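Local coordinates for protein transcriptional regulator of the TetR/AcrR family (Thermobifida fusca YX, PDB 3DCF) that probably binds operator DNA as a dimeric repressor of the TetR/AcrR family and so regulates transcription, at residues T34-V39 with Y70-K75; R121-N126 with Y191-R196; I185-W190 with E204-L209. All blocks are in the same frame, centred on the assembly; numbering follows the deposited sequence.

Contact 1 (T34-V39 with Y70-K75)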
loop_
_atom_site.group_PDB
_atom_site.type_symbol
_atom_site.label_atom_id
_atom_site.label_comp_id
_atom_site.label_asym_id
_atom_site.label_seq_id
_atom_site.Cartn_x
_atom_site.Cartn_y
_atom_site.Cartn_z
ATOM N N THR A 34 14.728 -23.375 16.385
ATOM C CA THR A 34 15.368 -22.799 15.170
ATOM C C THR A 34 15.496 -23.852 14.058
ATOM O O THR A 34 15.313 -23.535 12.879
ATOM C CB THR A 34 16.784 -22.225 15.457
ATOM O OG1 THR A 34 16.675 -21.117 16.353
ATOM C CG2 THR A 34 17.479 -21.755 14.172
ATOM N N GLN A 35 15.819 -25.086 14.452
ATOM C CA GLN A 35 15.894 -26.219 13.527
ATOM C C GLN A 35 14.491 -26.485 12.949
ATOM O O GLN A 35 14.362 -26.737 11.749
ATOM C CB GLN A 35 16.458 -27.479 14.216
ATOM C CG GLN A 35 17.110 -28.471 13.268
ATOM N N ILE A 36 13.459 -26.395 13.802
ATOM C CA ILE A 36 12.059 -26.557 13.386
ATOM C C ILE A 36 11.592 -25.426 12.450
ATOM O O ILE A 36 10.901 -25.700 11.457
ATOM C CB ILE A 36 11.091 -26.706 14.604
ATOM C CG1 ILE A 36 11.315 -28.051 15.299
ATOM C CG2 ILE A 36 9.626 -26.664 14.160
ATOM C CD1 ILE A 36 10.756 -28.102 16.700
ATOM N N ILE A 37 11.960 -24.179 12.753
ATOM C CA ILE A 37 11.602 -23.036 11.879
ATOM C C ILE A 37 12.277 -23.159 10.492
ATOM O O ILE A 37 11.626 -22.942 9.469
ATOM C CB ILE A 37 11.929 -21.642 12.529
ATOM C CG1 ILE A 37 11.084 -21.400 13.791
ATOM C CG2 ILE A 37 11.661 -20.493 11.533
ATOM C CD1 ILE A 37 11.576 -20.227 14.646
ATOM N N LYS A 38 13.560 -23.523 10.481
ATOM C CA LYS A 38 14.340 -23.692 9.242
ATOM C C LYS A 38 13.797 -24.840 8.380
ATOM O O LYS A 38 13.591 -24.674 7.165
ATOM C CB LYS A 38 15.826 -23.922 9.561
ATOM N N VAL A 39 13.555 -25.990 9.018
ATOM C CA VAL A 39 12.984 -27.161 8.339
ATOM C C VAL A 39 11.572 -26.851 7.779
ATOM O O VAL A 39 11.270 -27.231 6.646
ATOM C CB VAL A 39 13.000 -28.419 9.264
ATOM C CG1 VAL A 39 12.150 -29.564 8.681
ATOM C CG2 VAL A 39 14.453 -28.877 9.507
ATOM N N TYR A 70 4.927 -29.488 21.904
ATOM C CA TYR A 70 5.656 -28.719 22.930
ATOM C C TYR A 70 6.109 -27.357 22.398
ATOM O O TYR A 70 5.923 -26.337 23.064
ATOM C CB TYR A 70 6.874 -29.511 23.445
ATOM C CG TYR A 70 7.715 -28.804 24.504
ATOM C CD1 TYR A 70 7.319 -28.777 25.850
ATOM C CD2 TYR A 70 8.926 -28.179 24.163
ATOM C CE1 TYR A 70 8.110 -28.125 26.842
ATOM C CE2 TYR A 70 9.724 -27.525 25.136
ATOM C CZ TYR A 70 9.309 -27.507 26.473
ATOM O OH TYR A 70 10.073 -26.871 27.426
ATOM N N TYR A 71 6.668 -27.355 21.186
ATOM C CA TYR A 71 7.139 -26.132 20.511
ATOM C C TYR A 71 6.021 -25.441 19.692
ATOM O O TYR A 71 5.831 -24.226 19.819
ATOM C CB TYR A 71 8.363 -26.443 19.636
ATOM C CG TYR A 71 9.516 -27.070 20.414
ATOM C CD1 TYR A 71 10.353 -26.289 21.227
ATOM C CD2 TYR A 71 9.766 -28.448 20.345
ATOM C CE1 TYR A 71 11.428 -26.869 21.959
ATOM C CE2 TYR A 71 10.831 -29.042 21.069
ATOM C CZ TYR A 71 11.661 -28.243 21.867
ATOM O OH TYR A 71 12.696 -28.815 22.575
ATOM N N PHE A 72 5.282 -26.206 18.878
ATOM C CA PHE A 72 4.210 -25.650 18.009
ATOM C C PHE A 72 2.962 -26.526 17.955
ATOM O O PHE A 72 3.068 -27.706 17.612
ATOM C CB PHE A 72 4.740 -25.443 16.581
ATOM C CG PHE A 72 5.938 -24.547 16.513
ATOM C CD1 PHE A 72 5.791 -23.168 16.628
ATOM C CD2 PHE A 72 7.225 -25.087 16.379
ATOM C CE1 PHE A 72 6.905 -22.326 16.592
ATOM C CE2 PHE A 72 8.345 -24.253 16.343
ATOM C CZ PHE A 72 8.183 -22.860 16.446
ATOM N N LYS A 73 1.794 -25.935 18.246
ATOM C CA LYS A 73 0.486 -26.648 18.248
ATOM C C LYS A 73 -0.334 -26.588 16.954
ATOM O O LYS A 73 -1.369 -27.259 16.845
ATOM C CB LYS A 73 -0.354 -26.233 19.463
ATOM C CG LYS A 73 0.285 -26.747 20.747
ATOM C CD LYS A 73 -0.400 -26.286 22.007
ATOM C CE LYS A 73 0.187 -27.009 23.215
ATOM N NZ LYS A 73 1.668 -26.886 23.313
ATOM N N SER A 74 0.126 -25.787 15.992
ATOM C CA SER A 74 -0.462 -25.724 14.657
ATOM C C SER A 74 0.582 -25.229 13.643
ATOM O O SER A 74 1.620 -24.674 14.017
ATOM C CB SER A 74 -1.713 -24.829 14.653
ATOM O OG SER A 74 -1.408 -23.495 15.049
ATOM N N LYS A 75 0.301 -25.475 12.364
ATOM C CA LYS A 75 1.127 -24.970 11.248
ATOM C C LYS A 75 1.086 -23.420 11.140
ATOM O O LYS A 75 2.031 -22.800 10.638
ATOM C CB LYS A 75 0.717 -25.623 9.913
ATOM C CG LYS A 75 -0.715 -25.306 9.433
ATOM C CD LYS A 75 -1.153 -26.184 8.260
ATOM C CE LYS A 75 -0.479 -25.813 6.965
ATOM N NZ LYS A 75 -1.012 -26.679 5.884
#
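Across this contact the helical backbone of 34-39 comes closest to the chain at Ile36 and Tyr71, whose CA atoms are 8.7 Å apart, just where helix 65-71 gives way to the extended Phe72. Ile36 carries most of the packing, and its two branches divide the work. CG2, anti to the backbone N, comes obliquely to the CD2-CE2 side of the Phe72 ring, the two side chains sliding past each other in opposite directions, with CE2 of Phe72 3.5 Å from CG2 of Ile36. The other branch, CG1, anti to the carbonyl carbon (chi1 -70°) and continued by a near-extended chi2, carries CD1 out to the neighbouring tyrosine, where Ile36 CD1 lies 3.8 Å from Tyr71 CD2 and the two side chains cross at about a right angle. Ile37 adds a lighter touch one residue on, its CG1 sitting 4.2 Å from CZ at the far end of the Phe72 ring. No hydrogen bond links the segments; the hold is wholly apolar. Cutting Ile36 back to an alanine would probably open a gap beside the Phe72 ring and strip Tyr71 of its methyl neighbour. Phe72 is buried, with Val78 and Ala81 of helix 75-98 also against it, while Ile36 reaches Ile57 and Ile61 of helix 54-61. This is part of the hydrophobic core of a TetR-type N-terminal domain: the first helix packs against the end of the predicted helix-turn-helix, whose second helix, 65-71, would be the DNA-recognition helix, as in relatives.

Contact 2 (R121-N126 with Y191-R196)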
loop_
_atom_site.group_PDB
_atom_site.type_symbol
_atom_site.label_atom_id
_atom_site.label_comp_id
_atom_site.label_asym_id
_atom_site.label_seq_id
_atom_site.Cartn_x
_atom_site.Cartn_y
_atom_site.Cartn_z
ATOM N N ARG A 121 12.692 -9.386 -1.645
ATOM C CA ARG A 121 13.148 -10.726 -1.231
ATOM C C ARG A 121 12.106 -11.505 -0.399
ATOM O O ARG A 121 12.140 -12.739 -0.366
ATOM C CB ARG A 121 14.453 -10.632 -0.420
ATOM C CG ARG A 121 15.670 -10.309 -1.233
ATOM C CD ARG A 121 16.878 -10.103 -0.345
ATOM N NE ARG A 121 18.112 -10.089 -1.136
ATOM C CZ ARG A 121 18.554 -9.075 -1.895
ATOM N NH1 ARG A 121 17.868 -7.935 -2.027
ATOM N NH2 ARG A 121 19.705 -9.211 -2.559
ATOM N N ASN A 122 11.212 -10.799 0.292
ATOM C CA ASN A 122 10.195 -11.432 1.150
ATOM C C ASN A 122 8.808 -10.966 0.731
ATOM O O ASN A 122 8.035 -10.459 1.557
ATOM C CB ASN A 122 10.461 -11.120 2.637
ATOM C CG ASN A 122 11.874 -11.499 3.085
ATOM O OD1 ASN A 122 12.080 -12.554 3.697
ATOM N ND2 ASN A 122 12.855 -10.646 2.768
ATOM N N LEU A 123 8.498 -11.161 -0.557
ATOM C CA LEU A 123 7.217 -10.706 -1.136
ATOM C C LEU A 123 5.974 -11.367 -0.503
ATOM O O LEU A 123 5.020 -10.646 -0.156
ATOM C CB LEU A 123 7.216 -10.836 -2.676
ATOM C CG LEU A 123 8.108 -9.847 -3.451
ATOM C CD1 LEU A 123 8.402 -10.341 -4.881
ATOM C CD2 LEU A 123 7.499 -8.441 -3.459
ATOM N N ASP A 124 5.991 -12.698 -0.334
ATOM C CA ASP A 124 4.857 -13.424 0.291
ATOM C C ASP A 124 4.665 -13.041 1.764
ATOM O O ASP A 124 3.520 -12.981 2.239
ATOM C CB ASP A 124 4.994 -14.951 0.176
ATOM C CG ASP A 124 4.855 -15.470 -1.260
ATOM O OD1 ASP A 124 4.511 -14.700 -2.198
ATOM O OD2 ASP A 124 5.077 -16.690 -1.436
ATOM N N ALA A 125 5.775 -12.796 2.469
ATOM C CA ALA A 125 5.742 -12.344 3.872
ATOM C C ALA A 125 5.069 -10.973 4.008
ATOM O O ALA A 125 4.308 -10.763 4.952
ATOM C CB ALA A 125 7.154 -12.304 4.471
ATOM N N ASN A 126 5.345 -10.063 3.061
ATOM C CA ASN A 126 4.732 -8.714 3.033
ATOM C C ASN A 126 3.227 -8.739 2.741
ATOM O O ASN A 126 2.465 -8.021 3.406
ATOM C CB ASN A 126 5.470 -7.769 2.065
ATOM C CG ASN A 126 6.756 -7.232 2.653
ATOM O OD1 ASN A 126 7.843 -7.625 2.254
ATOM N ND2 ASN A 126 6.632 -6.353 3.640
ATOM N N TYR A 191 5.288 -5.398 -8.232
ATOM C CA TYR A 191 6.525 -6.068 -8.706
ATOM C C TYR A 191 6.311 -7.542 -9.146
ATOM O O TYR A 191 5.795 -8.360 -8.375
ATOM C CB TYR A 191 7.663 -5.990 -7.675
ATOM C CG TYR A 191 8.938 -6.720 -8.106
ATOM C CD1 TYR A 191 9.713 -6.262 -9.191
ATOM C CD2 TYR A 191 9.373 -7.872 -7.430
ATOM C CE1 TYR A 191 10.899 -6.942 -9.599
ATOM C CE2 TYR A 191 10.558 -8.561 -7.824
ATOM C CZ TYR A 191 11.315 -8.091 -8.905
ATOM O OH TYR A 191 12.463 -8.774 -9.263
ATOM N N ASP A 192 6.740 -7.843 -10.377
ATOM C CA ASP A 192 6.640 -9.167 -11.004
ATOM C C ASP A 192 8.084 -9.711 -11.094
ATOM O O ASP A 192 8.875 -9.157 -11.868
ATOM C CB ASP A 192 5.989 -9.031 -12.411
ATOM C CG ASP A 192 5.708 -10.382 -13.100
ATOM O OD1 ASP A 192 6.413 -11.382 -12.843
ATOM O OD2 ASP A 192 4.777 -10.428 -13.934
ATOM N N PRO A 193 8.433 -10.775 -10.310
ATOM C CA PRO A 193 9.809 -11.339 -10.368
ATOM C C PRO A 193 10.202 -11.881 -11.752
ATOM O O PRO A 193 11.371 -11.795 -12.130
ATOM C CB PRO A 193 9.783 -12.479 -9.333
ATOM C CG PRO A 193 8.611 -12.225 -8.484
ATOM C CD PRO A 193 7.603 -11.525 -9.347
ATOM N N GLU A 194 9.213 -12.395 -12.494
ATOM C CA GLU A 194 9.409 -12.910 -13.859
ATOM C C GLU A 194 9.357 -11.810 -14.942
ATOM O O GLU A 194 9.379 -12.138 -16.129
ATOM C CB GLU A 194 8.401 -14.049 -14.157
ATOM C CG GLU A 194 8.555 -15.282 -13.207
ATOM C CD GLU A 194 7.528 -16.406 -13.426
ATOM O OE1 GLU A 194 6.459 -16.190 -14.045
ATOM O OE2 GLU A 194 7.799 -17.525 -12.948
ATOM N N GLY A 195 9.295 -10.529 -14.558
ATOM C CA GLY A 195 9.306 -9.419 -15.511
ATOM C C GLY A 195 10.702 -9.008 -15.990
ATOM O O GLY A 195 11.730 -9.479 -15.478
ATOM N N ARG A 196 10.709 -8.127 -16.995
ATOM C CA ARG A 196 11.932 -7.543 -17.618
ATOM C C ARG A 196 12.971 -6.936 -16.659
ATOM O O ARG A 196 14.152 -7.274 -16.756
ATOM C CB ARG A 196 11.558 -6.519 -18.709
ATOM C CG ARG A 196 10.637 -5.370 -18.242
ATOM C CD ARG A 196 9.949 -4.641 -19.400
ATOM N NE ARG A 196 8.624 -4.152 -18.988
ATOM C CZ ARG A 196 8.354 -3.025 -18.308
ATOM N NH1 ARG A 196 9.315 -2.174 -17.913
ATOM N NH2 ARG A 196 7.079 -2.736 -18.013
#
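Leu123 meets Tyr191 and Pro193 just after a break between two helices. Walking from Arg121, the chain leaves helix 104-121, and Asn122 departs from helical geometry before helix 123-130 begins; the ND2 of Asn122 reaches back to the carbonyl of Thr118. Leu123 then opens the new helix and supplies this side of the contact through one methyl. With CG anti to the carbonyl carbon (chi1 -71°) and chi2 near-extended, CD1 is carried across to the Tyr191 ring. That methyl arrives at the ring's edge, near its plane, with CD1 of Leu123 3.7 Å from CD2 of Tyr191. It also reaches the proline, Leu123 CD1 lying 4.1 Å from Pro193 CG, a looser touch. Further along, the backbone N of Asn126 bonds to the carbonyl of Asn122, in the first turn of the helix. On the other segment Asp192 to Gly195 form a type I beta turn with Pro193 as its second residue, and Pro193 N lies above one face of the Tyr191 ring, off-centre. The contact lies at the surface: Tyr191 also touches Leu120 of helix 104-121 and Ala199 and Val202 of helix 199-212, while Leu123 also packs on Tyr188 of helix 187-190.

Contact 3 (I185-W190 with E204-L209)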
loop_
_atom_site.group_PDB
_atom_site.type_symbol
_atom_site.label_atom_id
_atom_site.label_comp_id
_atom_site.label_asym_id
_atom_site.label_seq_id
_atom_site.Cartn_x
_atom_site.Cartn_y
_atom_site.Cartn_z
ATOM N N ILE A 185 7.170 -0.079 0.186
ATOM C CA ILE A 185 6.258 -1.200 0.501
ATOM C C ILE A 185 5.313 -1.570 -0.662
ATOM O O ILE A 185 5.165 -2.744 -0.974
ATOM C CB ILE A 185 5.430 -0.907 1.802
ATOM C CG1 ILE A 185 6.346 -0.826 3.036
ATOM C CG2 ILE A 185 4.364 -1.998 2.046
ATOM C CD1 ILE A 185 5.732 -0.134 4.248
ATOM N N TRP A 186 4.736 -0.573 -1.331
ATOM C CA TRP A 186 3.756 -0.780 -2.447
ATOM C C TRP A 186 4.229 -1.706 -3.580
ATOM O O TRP A 186 3.408 -2.268 -4.314
ATOM C CB TRP A 186 3.315 0.568 -3.025
ATOM C CG TRP A 186 2.059 0.535 -3.841
ATOM C CD1 TRP A 186 1.939 0.737 -5.189
ATOM C CD2 TRP A 186 0.735 0.294 -3.349
ATOM N NE1 TRP A 186 0.616 0.645 -5.565
ATOM C CE2 TRP A 186 -0.145 0.368 -4.461
ATOM C CE3 TRP A 186 0.202 0.015 -2.071
ATOM C CZ2 TRP A 186 -1.536 0.179 -4.339
ATOM C CZ3 TRP A 186 -1.195 -0.176 -1.944
ATOM C CH2 TRP A 186 -2.043 -0.087 -3.079
ATOM N N THR A 187 5.552 -1.853 -3.717
ATOM C CA THR A 187 6.166 -2.815 -4.642
ATOM C C THR A 187 5.586 -4.238 -4.519
ATOM O O THR A 187 5.528 -4.938 -5.537
ATOM C CB THR A 187 7.692 -2.898 -4.451
ATOM O OG1 THR A 187 7.980 -3.243 -3.095
ATOM C CG2 THR A 187 8.384 -1.570 -4.781
ATOM N N TYR A 188 5.140 -4.653 -3.316
ATOM C CA TYR A 188 4.559 -6.006 -3.137
ATOM C C TYR A 188 3.285 -6.228 -3.968
ATOM O O TYR A 188 3.005 -7.358 -4.344
ATOM C CB TYR A 188 4.361 -6.421 -1.649
ATOM C CG TYR A 188 3.054 -6.029 -0.948
ATOM C CD1 TYR A 188 1.881 -6.813 -1.088
ATOM C CD2 TYR A 188 2.999 -4.923 -0.085
ATOM C CE1 TYR A 188 0.673 -6.460 -0.414
ATOM C CE2 TYR A 188 1.808 -4.569 0.593
ATOM C CZ TYR A 188 0.660 -5.339 0.431
ATOM O OH TYR A 188 -0.470 -4.954 1.107
ATOM N N ARG A 189 2.529 -5.161 -4.241
ATOM C CA ARG A 189 1.320 -5.249 -5.082
ATOM C C ARG A 189 1.585 -5.213 -6.593
ATOM O O ARG A 189 0.787 -5.795 -7.333
ATOM C CB ARG A 189 0.269 -4.188 -4.699
ATOM C CG ARG A 189 -0.469 -4.488 -3.374
ATOM C CD ARG A 189 -1.793 -3.723 -3.259
ATOM N NE ARG A 189 -2.887 -4.184 -4.151
ATOM C CZ ARG A 189 -3.242 -3.682 -5.353
ATOM N NH1 ARG A 189 -2.598 -2.662 -5.927
ATOM N NH2 ARG A 189 -4.281 -4.221 -6.004
ATOM N N TRP A 190 2.679 -4.576 -7.048
ATOM C CA TRP A 190 2.991 -4.466 -8.498
ATOM C C TRP A 190 4.239 -5.203 -9.045
ATOM O O TRP A 190 4.232 -5.569 -10.227
ATOM C CB TRP A 190 3.019 -2.992 -8.949
ATOM C CG TRP A 190 4.154 -2.154 -8.440
ATOM C CD1 TRP A 190 4.131 -1.329 -7.367
ATOM C CD2 TRP A 190 5.469 -2.042 -9.009
ATOM N NE1 TRP A 190 5.344 -0.705 -7.222
ATOM C CE2 TRP A 190 6.188 -1.126 -8.211
ATOM C CE3 TRP A 190 6.110 -2.624 -10.121
ATOM C CZ2 TRP A 190 7.524 -0.771 -8.481
ATOM C CZ3 TRP A 190 7.448 -2.278 -10.392
ATOM C CH2 TRP A 190 8.136 -1.358 -9.570
ATOM N N GLU A 204 17.248 0.497 -7.173
ATOM C CA GLU A 204 18.066 1.653 -7.576
ATOM C C GLU A 204 17.203 2.817 -8.081
ATOM O O GLU A 204 17.412 3.959 -7.661
ATOM C CB GLU A 204 19.079 1.232 -8.661
ATOM C CG GLU A 204 20.227 2.214 -8.937
ATOM C CD GLU A 204 19.843 3.450 -9.735
ATOM O OE1 GLU A 204 19.099 3.313 -10.739
ATOM O OE2 GLU A 204 20.307 4.557 -9.360
ATOM N N GLN A 205 16.263 2.517 -8.984
ATOM C CA GLN A 205 15.373 3.536 -9.577
ATOM C C GLN A 205 14.384 4.167 -8.570
ATOM O O GLN A 205 14.211 5.394 -8.564
ATOM C CB GLN A 205 14.640 2.980 -10.803
ATOM C CG GLN A 205 15.563 2.741 -11.988
ATOM C CD GLN A 205 14.859 2.216 -13.240
ATOM O OE1 GLN A 205 13.644 2.340 -13.412
ATOM N NE2 GLN A 205 15.645 1.640 -14.137
ATOM N N ILE A 206 13.768 3.329 -7.721
ATOM C CA ILE A 206 12.862 3.788 -6.649
ATOM C C ILE A 206 13.610 4.729 -5.695
ATOM O O ILE A 206 13.131 5.826 -5.429
ATOM C CB ILE A 206 12.223 2.610 -5.853
ATOM C CG1 ILE A 206 11.155 1.915 -6.698
ATOM C CG2 ILE A 206 11.566 3.097 -4.543
ATOM C CD1 ILE A 206 10.607 0.627 -6.077
ATOM N N THR A 207 14.778 4.302 -5.210
ATOM C CA THR A 207 15.596 5.127 -4.284
ATOM C C THR A 207 16.159 6.415 -4.961
ATOM O O THR A 207 16.326 7.449 -4.299
ATOM C CB THR A 207 16.715 4.306 -3.576
ATOM O OG1 THR A 207 17.617 3.770 -4.548
ATOM C CG2 THR A 207 16.110 3.172 -2.736
ATOM N N ARG A 208 16.429 6.350 -6.262
ATOM C CA ARG A 208 16.860 7.534 -7.030
ATOM C C ARG A 208 15.680 8.498 -7.276
ATOM O O ARG A 208 15.873 9.720 -7.296
ATOM C CB ARG A 208 17.516 7.123 -8.358
ATOM C CG ARG A 208 18.137 8.290 -9.169
ATOM C CD ARG A 208 19.283 7.801 -10.091
ATOM N NE ARG A 208 18.852 6.776 -11.051
ATOM C CZ ARG A 208 18.317 6.994 -12.262
ATOM N NH1 ARG A 208 18.096 8.229 -12.736
ATOM N NH2 ARG A 208 17.972 5.938 -13.013
ATOM N N LEU A 209 14.474 7.950 -7.468
ATOM C CA LEU A 209 13.259 8.751 -7.661
ATOM C C LEU A 209 12.913 9.533 -6.395
ATOM O O LEU A 209 12.741 10.751 -6.451
ATOM C CB LEU A 209 12.085 7.864 -8.089
ATOM C CG LEU A 209 10.764 8.532 -8.481
ATOM C CD1 LEU A 209 10.927 9.435 -9.699
ATOM C CD2 LEU A 209 9.745 7.479 -8.754
#
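Two torsions bring Thr187 and Ile206 together: in Thr187 the methyl CG2 is anti to the carbonyl carbon, and in Ile206 CG1 takes the same position (chi1 -73°), with the chain then extended to CD1 (chi2 172°). The two methyls meet closely, CG2 of Thr187 lying 3.4 Å from CD1 of Ile206. Trp190, one turn on, has CG between its backbone N and carbonyl carbon (chi1 69°), which swings the indole over toward helix 199-212. Ile206 CD1 sits at the edge of that ring, near its plane, 4.2 Å from Trp190 CZ2. A single methyl thus serves both partners. The hydroxyl of Thr187 turns instead to the carbonyl of Ala184, to which it is hydrogen-bonded, while the methyl faces Ile206. Elsewhere on helix 199-212, Arg208 NE forms a salt bridge with Glu204 OE2 one turn back, at 3.1 Å and close to the guanidinium plane. Thr187 also packs on Ile119 and Leu120 of helix 104-121. Trp190 packs on Ala178 of the second subunit, and Trp186 stacks edge-to-face with Tyr130 of that subunit: this is the helical C-terminal domain of a TetR-family regulator, at its dimer interface.

How the contacts relate
From the N terminus, contact 1 comes first: it closes the loop from helix 31-46 to the end of helix 65-71, folding the DNA-binding domain, and is complete before the others begin. Helix 75-98 then leads into the C-terminal domain, where contacts 2 and 3 cross, their segments alternating along the chain. Contact 2 spans the long excursion through helices 138-164, 173-185 and 187-190, tying the start of helix 123-130 to the loop after helix 187-190. Contact 3 closes only a short excursion and ties helix 187-190 to helix 199-212. The centres of these two are about 11 Å apart. Contact 1 stands separate, its centre about 26 Å from that of contact 2 and 33 Å from that of contact 3.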